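Local coordinates for Old Yellow Enzyme (Pichia, PDB 6AGZ), which reduces the carbon-carbon double bond of enone compounds asymmetrically, probably passing hydride from its bound flavin mononucleotide, as other old yellow enzymes do, at residues Lys121-Glu125 with His126-Phe130; Ala135-Ser139 with Glu140-Lys144; Glu222-Asp225 with Leu226-Ala230. One frame throughout, in Å; residues are numbered along the deposited sequence.

Overall arrangement
Contacts 1 and 2 follow each other closely in the excursion between barrel strands 106-112 and 183-187, and they touch through the rings of Phe-130 and Tyr-137. Contact 3 belongs to the barrel itself, its centre about 28 Å from that of contact 1 and about 31 Å from that of contact 2. The first two are helix ends: contact 1 closes helix 120-125 and is partly buried, whereas contact 2 starts helix 140-148 at the surface. Their chemistry is accordingly one of caps, a ring N-H, a bridging water and CH-pi contacts. Within helix 218-231, contact 3 instead combines regular backbone bonds with branched aliphatic side chains, four of its touching residues being buried.

Contact 1. Residues Lys121-Glu125 with His126-Phe130; sequences KLLKE and HGLPF
Leu-122 O is gripped twice by His-126, through the backbone N at 2.9 Å and the ring ND1 at 3.0 Å. The ring bond is nearly straight (163°); the carbonyl oxygen lies in the plane of the imidazole, while ND1 sits above the carbonyl plane. With CG turned beside its own backbone N (chi1 -73°), the imidazole folds back alongside the Leu-122 side chain, whose CD1 comes to 3.5 Å from His-126 CE1. The next residue, Leu-123, reaches the returning chain with both methyls: CD2 rests 3.9 Å from Leu-128 CB, and CD1 lies 3.8 Å from Phe-130 CD1.

A Schellman motif sets these side chains in place. Leu-128 N bonds to Leu-123 O at 2.8 Å and Gly-127 N to Lys-124 O at 2.7 Å, with Gly-127 at the C-prime position in a left-handed conformation (phi 69°). On the outer side of the helix Lys-121 NZ forms a salt bridge with Glu-125 OE2.

Leu-122 and His-126 both pack on Leu-77. Beyond the helix end the chain enters strand 130-132, where Phe-130 pairs through its backbone with Gln-154 of the neighbouring parallel strand 153-155.

Contact 2. Residues Ala135-Ser139 with Glu140-Lys144; sequences ALYFS and EESKK
Ser-139 ends the loop and occupies the N-cap of helix 140-148, where its carbonyl accepts the first-turn bond from Lys-143 N at 3.0 Å. Its extended backbone (phi -160°, psi 156°) swings the preceding residues back beside the new helix, bringing the CA of Tyr-137 within 5.7 Å of that of Lys-143.

The cap is completed by the serine hydroxyl. Ser-139 OG lies between its own backbone N and carbonyl carbon (chi1 67°), from where it accepts a nearly straight bond from Ser-142 N, 3.1 Å long. The OG of Ser-142 is tied to the loop through a water, which gives a hydrogen to it at 2.8 Å and accepts one from Phe-138 N at 3.1 Å. Beside this bridge, Ser-142 CB stands over one face of the Phe-138 ring, displaced toward its rim.

Tyr-137 presents a face to the helix. Lys-143 CA is 3.6 Å from the ring centroid, almost on the normal, in a CH-pi contact, while Lys-143 CB approaches the ring at CD2 (3.5 Å). The lysine chain then crosses the tyrosine side chain at about a right angle, and NZ continues to a salt bridge with Glu-147. Tyr-137 OH is hydrogen-bonded to Val-153 N. Replacing Tyr-137 by an alanine is likely to leave Lys-143 CA and CB without the ring they rest on and Val-153 N without its hydroxyl partner.

A serine side chain accepting from the backbone N three residues on is the classic N-cap; in this enzyme the rings of Tyr-137 and Phe-138 pack on that first turn, in the excursion after the third strand of the TIM barrel.

Contact 3. Residues Glu222-Asp225 with Leu226-Ala230; sequences EVID and LVIEA
Ile-224 and Ile-228 stand one turn apart and cross obliquely, the CG2 methyl of the first meeting the CD1 methyl of the second at 3.7 Å. Each isoleucine has CG1 beside its backbone N and CG2 beside its carbonyl carbon. They differ further out: Ile-228 is extended (chi2 178°), carrying CD1 back over the Ile-224 carbonyl to the waiting methyl, whereas Ile-224 is bent at chi2 (-57°). Ile-228 CG1 also lies close against Ile-224 O, at 3.1 Å.

Val-223 and Val-227 repeat the one-turn spacing with a looser meeting of branches, CG1 of the former and CG2 of the latter being 4.2 Å apart. Val-227 CG2, beside its own backbone N, leans on Val-223 O at 3.2 Å. In the same fashion Leu-226 sets CB and CG against Glu-222 O, so that aliphatic carbons border the carbonyl oxygens of the preceding turn.

Four successive i to i+4 bonds hold this spacing, from Leu-226 N to Glu-222 O through Glu-229 N to Asp-225 O, all between 2.9 and 3.0 Å and close to straight. Two of the acidic side chains find partners beyond the helix: Asp-225 OD1 forms a salt bridge with Arg-272, and Glu-222 OE1 is shared by Tyr-209 OH and Lys-165 NZ.

Ile-224 and Val-227 pack on strand 183-187, Val-227 and Ile-228 on Val-236 of strand 236-240, while Val-223, Leu-226 and Val-227 meet helix 158-179. Helix 218-231, its aliphatic side chains laid on two adjacent parallel strands, lies in the beta-alpha-beta crossover between the fourth and fifth strands of the TIM barrel.

Contact 1. Residues Lys121-Glu125 with His126-Phe130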
loop_
_atom_site.group_PDB
_atom_site.type_symbol
_atom_site.label_atom_id
_atom_site.label_comp_id
_atom_site.label_asym_id
_atom_site.label_seq_id
_atom_site.Cartn_x
_atom_site.Cartn_y
_atom_site.Cartn_z
ATOM N N LYS A 121 11.073 -28.920 -21.999
ATOM C CA LYS A 121 11.473 -29.774 -23.112
ATOM C C LYS A 121 11.951 -28.943 -24.297
ATOM O O LYS A 121 12.985 -29.245 -24.903
ATOM C CB LYS A 121 10.309 -30.681 -23.514
ATOM C CG LYS A 121 10.553 -31.528 -24.754
ATOM C CD LYS A 121 9.311 -32.340 -25.099
ATOM C CE LYS A 121 9.445 -33.040 -26.443
ATOM N NZ LYS A 121 10.459 -34.131 -26.423
ATOM N N LEU A 122 11.207 -27.890 -24.640
ATOM C CA LEU A 122 11.599 -27.026 -25.751
ATOM C C LEU A 122 12.927 -26.333 -25.464
ATOM O O LEU A 122 13.821 -26.292 -26.320
ATOM C CB LEU A 122 10.493 -26.004 -26.019
ATOM C CG LEU A 122 10.636 -25.070 -27.219
ATOM C CD1 LEU A 122 10.743 -25.864 -28.510
ATOM C CD2 LEU A 122 9.455 -24.118 -27.275
ATOM N N LEU A 123 13.072 -25.781 -24.253
ATOM C CA LEU A 123 14.340 -25.188 -23.839
ATOM C C LEU A 123 15.482 -26.185 -23.982
ATOM O O LEU A 123 16.557 -25.851 -24.495
ATOM C CB LEU A 123 14.245 -24.699 -22.392
ATOM C CG LEU A 123 13.521 -23.387 -22.095
ATOM C CD1 LEU A 123 13.470 -23.152 -20.593
ATOM C CD2 LEU A 123 14.207 -22.226 -22.794
ATOM N N LYS A 124 15.265 -27.419 -23.518
ATOM C CA LYS A 124 16.285 -28.456 -23.640
ATOM C C LYS A 124 16.653 -28.698 -25.098
ATOM O O LYS A 124 17.836 -28.768 -25.451
ATOM C CB LYS A 124 15.792 -29.748 -22.988
ATOM C CG LYS A 124 16.704 -30.942 -23.210
ATOM C CD LYS A 124 17.471 -31.290 -21.947
ATOM C CE LYS A 124 18.246 -32.588 -22.114
ATOM N NZ LYS A 124 19.029 -32.925 -20.895
ATOM N N GLU A 125 15.644 -28.825 -25.964
ATOM C CA GLU A 125 15.899 -29.032 -27.384
ATOM C C GLU A 125 16.632 -27.858 -28.014
ATOM O O GLU A 125 17.300 -28.037 -29.039
ATOM C CB GLU A 125 14.584 -29.290 -28.119
ATOM C CG GLU A 125 13.888 -30.569 -27.690
ATOM C CD GLU A 125 12.512 -30.717 -28.302
ATOM O OE1 GLU A 125 12.065 -29.784 -29.001
ATOM O OE2 GLU A 125 11.876 -31.769 -28.083
ATOM N N HIS A 126 16.525 -26.665 -27.433
ATOM C CA HIS A 126 17.344 -25.538 -27.855
ATOM C C HIS A 126 18.605 -25.384 -27.012
ATOM O O HIS A 126 19.265 -24.342 -27.089
ATOM C CB HIS A 126 16.523 -24.247 -27.825
ATOM C CG HIS A 126 15.515 -24.153 -28.928
ATOM N ND1 HIS A 126 14.283 -24.766 -28.864
ATOM C CD2 HIS A 126 15.563 -23.529 -30.128
ATOM C CE1 HIS A 126 13.611 -24.517 -29.974
ATOM N NE2 HIS A 126 14.365 -23.768 -30.758
ATOM N N GLY A 127 18.952 -26.394 -26.216
ATOM C CA GLY A 127 20.190 -26.371 -25.459
ATOM C C GLY A 127 20.237 -25.355 -24.342
ATOM O O GLY A 127 21.317 -24.855 -24.014
ATOM N N LEU A 128 19.094 -25.039 -23.739
ATOM C CA LEU A 128 19.020 -23.990 -22.738
ATOM C C LEU A 128 18.552 -24.547 -21.398
ATOM O O LEU A 128 17.727 -25.463 -21.353
ATOM C CB LEU A 128 18.069 -22.875 -23.187
ATOM C CG LEU A 128 18.501 -22.111 -24.440
ATOM C CD1 LEU A 128 17.321 -21.380 -25.055
ATOM C CD2 LEU A 128 19.624 -21.140 -24.108
ATOM N N PRO A 129 19.065 -24.014 -20.293
ATOM C CA PRO A 129 18.619 -24.459 -18.972
ATOM C C PRO A 129 17.263 -23.865 -18.606
ATOM O O PRO A 129 16.700 -23.023 -19.306
ATOM C CB PRO A 129 19.718 -23.944 -18.037
ATOM C CG PRO A 129 20.279 -22.759 -18.747
ATOM C CD PRO A 129 20.208 -23.088 -20.211
ATOM N N PHE A 130 16.749 -24.330 -17.470
ATOM C CA PHE A 130 15.435 -23.960 -16.954
ATOM C C PHE A 130 15.661 -23.155 -15.679
ATOM O O PHE A 130 16.013 -23.720 -14.639
ATOM C CB PHE A 130 14.606 -25.220 -16.705
ATOM C CG PHE A 130 13.171 -24.961 -16.356
ATOM C CD1 PHE A 130 12.427 -24.017 -17.045
ATOM C CD2 PHE A 130 12.554 -25.697 -15.359
ATOM C CE1 PHE A 130 11.099 -23.796 -16.724
ATOM C CE2 PHE A 130 11.230 -25.482 -15.035
ATOM C CZ PHE A 130 10.501 -24.533 -15.720
#

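Contact 2. Residues Ala135-Ser139 with Glu140-Lys144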
loop_
_atom_site.group_PDB
_atom_site.type_symbol
_atom_site.label_atom_id
_atom_site.label_comp_id
_atom_site.label_asym_id
_atom_site.label_seq_id
_atom_site.Cartn_x
_atom_site.Cartn_y
_atom_site.Cartn_z
ATOM N N ALA A 135 15.285 -22.598 -6.915
ATOM C CA ALA A 135 15.030 -23.909 -7.513
ATOM C C ALA A 135 13.712 -24.466 -6.974
ATOM O O ALA A 135 13.663 -25.404 -6.176
ATOM C CB ALA A 135 16.192 -24.855 -7.247
ATOM N N LEU A 136 12.620 -23.861 -7.439
ATOM C CA LEU A 136 11.278 -24.224 -7.014
ATOM C C LEU A 136 10.352 -24.223 -8.221
ATOM O O LEU A 136 10.487 -23.383 -9.115
ATOM C CB LEU A 136 10.741 -23.256 -5.950
ATOM C CG LEU A 136 11.547 -23.091 -4.660
ATOM C CD1 LEU A 136 10.957 -21.977 -3.815
ATOM C CD2 LEU A 136 11.589 -24.394 -3.877
ATOM N N TYR A 137 9.420 -25.169 -8.242
ATOM C CA TYR A 137 8.399 -25.245 -9.274
ATOM C C TYR A 137 7.096 -24.654 -8.752
ATOM O O TYR A 137 6.840 -24.644 -7.545
ATOM C CB TYR A 137 8.174 -26.693 -9.716
ATOM C CG TYR A 137 9.423 -27.393 -10.200
ATOM C CD1 TYR A 137 9.814 -27.317 -11.531
ATOM C CD2 TYR A 137 10.211 -28.134 -9.328
ATOM C CE1 TYR A 137 10.953 -27.956 -11.979
ATOM C CE2 TYR A 137 11.353 -28.778 -9.767
ATOM C CZ TYR A 137 11.719 -28.687 -11.094
ATOM O OH TYR A 137 12.856 -29.324 -11.536
ATOM N N PHE A 138 6.269 -24.152 -9.671
ATOM C CA PHE A 138 4.976 -23.622 -9.256
ATOM C C PHE A 138 3.912 -24.704 -9.116
ATOM O O PHE A 138 2.836 -24.421 -8.578
ATOM C CB PHE A 138 4.496 -22.526 -10.223
ATOM C CG PHE A 138 4.198 -23.008 -11.622
ATOM C CD1 PHE A 138 2.974 -23.583 -11.933
ATOM C CD2 PHE A 138 5.124 -22.839 -12.638
ATOM C CE1 PHE A 138 2.696 -24.011 -13.218
ATOM C CE2 PHE A 138 4.851 -23.263 -13.926
ATOM C CZ PHE A 138 3.635 -23.849 -14.217
ATOM N N SER A 139 4.184 -25.924 -9.573
ATOM C CA SER A 139 3.225 -27.014 -9.453
ATOM C C SER A 139 3.962 -28.338 -9.577
ATOM O O SER A 139 5.045 -28.414 -10.162
ATOM C CB SER A 139 2.122 -26.913 -10.514
ATOM O OG SER A 139 2.645 -27.121 -11.814
ATOM N N GLU A 140 3.354 -29.384 -9.010
ATOM C CA GLU A 140 3.902 -30.728 -9.161
ATOM C C GLU A 140 3.862 -31.184 -10.612
ATOM O O GLU A 140 4.726 -31.954 -11.047
ATOM C CB GLU A 140 3.135 -31.712 -8.275
ATOM C CG GLU A 140 3.319 -31.485 -6.783
ATOM C CD GLU A 140 4.694 -31.896 -6.295
ATOM O OE1 GLU A 140 5.336 -32.738 -6.960
ATOM O OE2 GLU A 140 5.135 -31.378 -5.247
ATOM N N GLU A 141 2.863 -30.725 -11.370
ATOM C CA GLU A 141 2.799 -31.027 -12.796
ATOM C C GLU A 141 4.035 -30.508 -13.521
ATOM O O GLU A 141 4.681 -31.239 -14.283
ATOM C CB GLU A 141 1.523 -30.427 -13.388
ATOM C CG GLU A 141 1.316 -30.687 -14.870
ATOM C CD GLU A 141 0.048 -30.041 -15.398
ATOM O OE1 GLU A 141 -1.010 -30.181 -14.747
ATOM O OE2 GLU A 141 0.107 -29.390 -16.463
ATOM N N SER A 142 4.380 -29.238 -13.288
ATOM C CA SER A 142 5.568 -28.664 -13.910
ATOM C C SER A 142 6.836 -29.363 -13.436
ATOM O O SER A 142 7.780 -29.546 -14.213
ATOM C CB SER A 142 5.639 -27.165 -13.614
ATOM O OG SER A 142 6.847 -26.606 -14.097
ATOM N N LYS A 143 6.875 -29.764 -12.162
ATOM C CA LYS A 143 8.042 -30.468 -11.641
ATOM C C LYS A 143 8.239 -31.800 -12.354
ATOM O O LYS A 143 9.353 -32.138 -12.772
ATOM C CB LYS A 143 7.896 -30.675 -10.132
ATOM C CG LYS A 143 8.996 -31.515 -9.501
ATOM C CD LYS A 143 8.940 -31.429 -7.982
ATOM C CE LYS A 143 10.028 -32.269 -7.333
ATOM N NZ LYS A 143 9.825 -33.725 -7.571
ATOM N N LYS A 144 7.158 -32.570 -12.507
ATOM C CA LYS A 144 7.241 -33.833 -13.233
ATOM C C LYS A 144 7.629 -33.602 -14.689
ATOM O O LYS A 144 8.400 -34.379 -15.266
ATOM C CB LYS A 144 5.907 -34.575 -13.143
ATOM C CG LYS A 144 5.930 -35.996 -13.687
ATOM C CD LYS A 144 6.150 -37.006 -12.571
ATOM C CE LYS A 144 5.967 -38.433 -13.064
ATOM N NZ LYS A 144 7.139 -38.909 -13.849
HETATM O O HOH W 1 7.643 -24.587 -12.383
#

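Contact 3. Residues Glu222-Asp225 with Leu226-Ala230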
loop_
_atom_site.group_PDB
_atom_site.type_symbol
_atom_site.label_atom_id
_atom_site.label_comp_id
_atom_site.label_asym_id
_atom_site.label_seq_id
_atom_site.Cartn_x
_atom_site.Cartn_y
_atom_site.Cartn_z
ATOM N N GLU A 222 16.574 -2.750 -11.642
ATOM C CA GLU A 222 17.830 -2.666 -12.381
ATOM C C GLU A 222 17.592 -2.798 -13.882
ATOM O O GLU A 222 18.181 -2.052 -14.679
ATOM C CB GLU A 222 18.804 -3.737 -11.887
ATOM C CG GLU A 222 19.309 -3.495 -10.468
ATOM C CD GLU A 222 20.301 -4.546 -10.003
ATOM O OE1 GLU A 222 20.374 -5.623 -10.628
ATOM O OE2 GLU A 222 21.009 -4.292 -9.006
ATOM N N VAL A 223 16.729 -3.735 -14.284
ATOM C CA VAL A 223 16.352 -3.848 -15.691
ATOM C C VAL A 223 15.736 -2.544 -16.180
ATOM O O VAL A 223 16.071 -2.042 -17.260
ATOM C CB VAL A 223 15.395 -5.036 -15.897
ATOM C CG1 VAL A 223 14.805 -5.005 -17.300
ATOM C CG2 VAL A 223 16.119 -6.351 -15.654
ATOM N N ILE A 224 14.827 -1.974 -15.384
ATOM C CA ILE A 224 14.172 -0.723 -15.762
ATOM C C ILE A 224 15.197 0.389 -15.939
ATOM O O ILE A 224 15.132 1.163 -16.900
ATOM C CB ILE A 224 13.104 -0.340 -14.721
ATOM C CG1 ILE A 224 11.964 -1.360 -14.717
ATOM C CG2 ILE A 224 12.561 1.052 -15.000
ATOM C CD1 ILE A 224 11.305 -1.539 -16.059
ATOM N N ASP A 225 16.161 0.487 -15.021
ATOM C CA ASP A 225 17.149 1.558 -15.107
ATOM C C ASP A 225 18.042 1.395 -16.331
ATOM O O ASP A 225 18.318 2.371 -17.040
ATOM C CB ASP A 225 17.988 1.603 -13.829
ATOM C CG ASP A 225 17.184 2.043 -12.622
ATOM O OD1 ASP A 225 16.121 2.672 -12.812
ATOM O OD2 ASP A 225 17.615 1.764 -11.483
ATOM N N LEU A 226 18.498 0.167 -16.600
ATOM C CA LEU A 226 19.333 -0.057 -17.776
ATOM C C LEU A 226 18.571 0.238 -19.064
ATOM O O LEU A 226 19.115 0.852 -19.992
ATOM C CB LEU A 226 19.866 -1.489 -17.775
ATOM C CG LEU A 226 21.049 -1.757 -16.842
ATOM C CD1 LEU A 226 21.283 -3.249 -16.676
ATOM C CD2 LEU A 226 22.303 -1.075 -17.366
ATOM N N VAL A 227 17.305 -0.182 -19.137
ATOM C CA VAL A 227 16.512 0.060 -20.340
ATOM C C VAL A 227 16.234 1.550 -20.514
ATOM O O VAL A 227 16.260 2.072 -21.634
ATOM C CB VAL A 227 15.214 -0.767 -20.297
ATOM C CG1 VAL A 227 14.277 -0.359 -21.421
ATOM C CG2 VAL A 227 15.532 -2.251 -20.393
ATOM N N ILE A 228 15.970 2.258 -19.412
ATOM C CA ILE A 228 15.764 3.703 -19.484
ATOM C C ILE A 228 17.022 4.392 -19.992
ATOM O O ILE A 228 16.957 5.289 -20.842
ATOM C CB ILE A 228 15.330 4.258 -18.114
ATOM C CG1 ILE A 228 13.876 3.888 -17.815
ATOM C CG2 ILE A 228 15.511 5.769 -18.059
ATOM C CD1 ILE A 228 13.398 4.369 -16.462
ATOM N N GLU A 229 18.187 3.983 -19.484
ATOM C CA GLU A 229 19.438 4.531 -19.997
ATOM C C GLU A 229 19.625 4.200 -21.472
ATOM O O GLU A 229 20.216 4.990 -22.217
ATOM C CB GLU A 229 20.616 4.011 -19.171
ATOM C CG GLU A 229 21.984 4.368 -19.732
ATOM C CD GLU A 229 23.107 4.109 -18.748
ATOM O OE1 GLU A 229 23.746 5.087 -18.305
ATOM O OE2 GLU A 229 23.347 2.929 -18.413
ATOM N N ALA A 230 19.107 3.054 -21.919
ATOM C CA ALA A 230 19.301 2.650 -23.308
ATOM C C ALA A 230 18.424 3.461 -24.257
ATOM O O ALA A 230 18.918 4.026 -25.241
ATOM C CB ALA A 230 19.019 1.155 -23.461
#